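Local coordinates for member of DUF4221 family (PDB 3S9J), which is of unknown function but folds as a six-bladed beta-propeller and binds sodium ions in the crystal, at residues Q15-L20 and E352-F357. Residues are numbered along the deposited sequence; the frame is centred on the assembly and turned at random. Where two conformers were deposited one is given.
Sequences QLAFPL and ENKLVF. With NA (sodium ion), chain C.
L16 and F18 pair with F357 and L355 as hydrogen-bonded partners of two nearly antiparallel strands (169°), each pair closed by two N-H...O=C bonds, while A17-V356 is the non-hydrogen-bonded pair between them and P19-K354 the next one beyond F18-L355. The ladder runs one bond past the strands, where L20 N reaches N353 O at 2.8 Å from well above the carbonyl plane.

On the buried face F18 lies side by side with L355, CD2 of the ring 4.1 Å from CD2 of the leucine. The rings of F18 and F357 meet at their edges, CE2 to CE2 at 4.0 Å, and F57 and F332 extend this aromatic cluster. L20 CD1 reaches back to L355 CB (4.1 Å). On the other, more open face K354 bends at chi2 (93°), which turns CD toward P19 CA at 3.9 Å, and Q15 NE2 approaches V356 CG1 (3.6 Å) while hydrogen-bonding T358 OG1.

Beyond the last backbone bond, N353 OD1 binds sodium at 2.6 Å, with two waters and the carbonyl oxygens of D21 and T24; one of these waters also donates to E352 O. Joining the N-terminal strand 8-19 to the C-terminal strand 354-364 within one four-stranded blade is the "Velcro" closure of a beta-propeller, here with a sodium site at the end of the seam.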
loop_
_atom_site.group_PDB
_atom_site.type_symbol
_atom_site.label_atom_id
_atom_site.label_comp_id
_atom_site.label_asym_id
_atom_site.label_seq_id
_atom_site.Cartn_x
_atom_site.Cartn_y
_atom_site.Cartn_z
ATOM N N GLN A 15 -5.156 -17.698 -13.471
ATOM C CA GLN A 15 -5.375 -16.280 -13.680
ATOM C C GLN A 15 -6.817 -15.888 -13.386
ATOM O O GLN A 15 -7.737 -16.681 -13.540
ATOM C CB GLN A 15 -5.081 -15.923 -15.124
ATOM C CG GLN A 15 -3.620 -15.763 -15.478
ATOM C CD GLN A 15 -3.432 -14.884 -16.720
ATOM O OE1 GLN A 15 -4.240 -14.925 -17.657
ATOM N NE2 GLN A 15 -2.383 -14.078 -16.718
ATOM N N LEU A 16 -6.974 -14.654 -12.946
ATOM C CA LEU A 16 -8.276 -14.015 -12.795
ATOM C C LEU A 16 -8.336 -12.927 -13.825
ATOM O O LEU A 16 -7.355 -12.188 -14.031
ATOM C CB LEU A 16 -8.472 -13.339 -11.435
ATOM C CG LEU A 16 -8.485 -14.146 -10.151
ATOM C CD1 LEU A 16 -8.516 -13.141 -8.987
ATOM C CD2 LEU A 16 -9.641 -15.145 -10.082
ATOM N N ALA A 17 -9.475 -12.810 -14.500
ATOM C CA ALA A 17 -9.641 -11.767 -15.516
ATOM C C ALA A 17 -11.024 -11.147 -15.397
ATOM O O ALA A 17 -12.035 -11.853 -15.492
ATOM C CB ALA A 17 -9.397 -12.296 -16.941
ATOM N N PHE A 18 -11.059 -9.843 -15.202
ATOM C CA PHE A 18 -12.293 -9.099 -15.105
ATOM C C PHE A 18 -12.482 -8.189 -16.332
ATOM O O PHE A 18 -11.781 -7.173 -16.485
ATOM C CB PHE A 18 -12.331 -8.236 -13.840
ATOM C CG PHE A 18 -12.114 -8.989 -12.556
ATOM C CD1 PHE A 18 -13.182 -9.600 -11.902
ATOM C CD2 PHE A 18 -10.860 -9.020 -11.955
ATOM C CE1 PHE A 18 -12.979 -10.283 -10.693
ATOM C CE2 PHE A 18 -10.645 -9.696 -10.770
ATOM C CZ PHE A 18 -11.704 -10.319 -10.121
ATOM N N PRO A 19 -13.462 -8.501 -17.178
ATOM C CA PRO A 19 -13.730 -7.646 -18.312
ATOM C C PRO A 19 -14.322 -6.322 -17.858
ATOM O O PRO A 19 -15.169 -6.284 -16.977
ATOM C CB PRO A 19 -14.736 -8.449 -19.153
ATOM C CG PRO A 19 -14.560 -9.836 -18.709
ATOM C CD PRO A 19 -14.278 -9.738 -17.242
ATOM N N LEU A 20 -13.843 -5.247 -18.470
ATOM C CA LEU A 20 -14.230 -3.882 -18.115
ATOM C C LEU A 20 -14.847 -3.180 -19.315
ATOM O O LEU A 20 -14.791 -3.662 -20.439
ATOM C CB LEU A 20 -12.985 -3.100 -17.633
ATOM C CG LEU A 20 -12.067 -3.740 -16.570
ATOM C CD1 LEU A 20 -10.846 -2.836 -16.292
ATOM C CD2 LEU A 20 -12.831 -4.043 -15.232
ATOM N N GLU A 352 -6.504 -2.670 -21.905
ATOM C CA GLU A 352 -6.965 -1.703 -20.936
ATOM C C GLU A 352 -8.373 -2.058 -20.432
ATOM O O GLU A 352 -8.772 -1.572 -19.411
ATOM C CB GLU A 352 -6.971 -0.293 -21.537
ATOM C CG GLU A 352 -8.021 -0.143 -22.621
ATOM C CD GLU A 352 -8.012 1.207 -23.309
ATOM O OE1 GLU A 352 -7.638 2.214 -22.662
ATOM O OE2 GLU A 352 -8.414 1.244 -24.501
ATOM N N ASN A 353 -9.098 -2.904 -21.154
ATOM C CA ASN A 353 -10.459 -3.293 -20.700
ATOM C C ASN A 353 -10.548 -4.705 -20.167
ATOM O O ASN A 353 -11.594 -5.340 -20.214
ATOM C CB ASN A 353 -11.484 -2.992 -21.774
ATOM C CG ASN A 353 -11.881 -1.512 -21.764
ATOM O OD1 ASN A 353 -12.125 -0.906 -20.701
ATOM N ND2 ASN A 353 -11.877 -0.915 -22.921
ATOM N N LYS A 354 -9.429 -5.204 -19.660
ATOM C CA LYS A 354 -9.412 -6.459 -18.926
ATOM C C LYS A 354 -8.459 -6.336 -17.746
ATOM O O LYS A 354 -7.252 -6.172 -17.933
ATOM C CB LYS A 354 -8.974 -7.601 -19.841
ATOM C CG LYS A 354 -9.327 -9.000 -19.351
ATOM C CD LYS A 354 -10.681 -9.526 -19.885
ATOM C CE LYS A 354 -10.755 -9.757 -21.415
ATOM N NZ LYS A 354 -9.950 -10.896 -21.924
ATOM N N LEU A 355 -8.998 -6.379 -16.535
ATOM C CA LEU A 355 -8.169 -6.389 -15.324
ATOM C C LEU A 355 -7.747 -7.818 -15.029
ATOM O O LEU A 355 -8.573 -8.689 -14.786
ATOM C CB LEU A 355 -8.875 -5.774 -14.133
ATOM C CG LEU A 355 -8.173 -5.805 -12.792
ATOM C CD1 LEU A 355 -6.852 -4.984 -12.809
ATOM C CD2 LEU A 355 -9.169 -5.255 -11.717
ATOM N N VAL A 356 -6.442 -8.082 -15.112
ATOM C CA VAL A 356 -5.906 -9.447 -15.089
ATOM C C VAL A 356 -4.939 -9.596 -13.935
ATOM O O VAL A 356 -4.103 -8.708 -13.712
ATOM C CB VAL A 356 -5.153 -9.802 -16.395
ATOM C CG1 VAL A 356 -4.537 -11.201 -16.342
ATOM C CG2 VAL A 356 -6.089 -9.686 -17.605
ATOM N N PHE A 357 -5.070 -10.704 -13.219
ATOM C CA PHE A 357 -4.152 -11.090 -12.142
ATOM C C PHE A 357 -3.689 -12.509 -12.310
ATOM O O PHE A 357 -4.462 -13.366 -12.740
ATOM C CB PHE A 357 -4.835 -11.000 -10.762
ATOM C CG PHE A 357 -5.293 -9.648 -10.372
ATOM C CD1 PHE A 357 -4.448 -8.789 -9.672
ATOM C CD2 PHE A 357 -6.590 -9.238 -10.627
ATOM C CE1 PHE A 357 -4.875 -7.553 -9.271
ATOM C CE2 PHE A 357 -7.037 -8.004 -10.211
ATOM C CZ PHE A 357 -6.189 -7.136 -9.565
HETATM NA NA NA C . -12.238 0.739 -18.694
HETATM O O HOH W 1 -9.834 0.821 -18.616
HETATM O O HOH W 2 -12.456 3.372 -18.289
#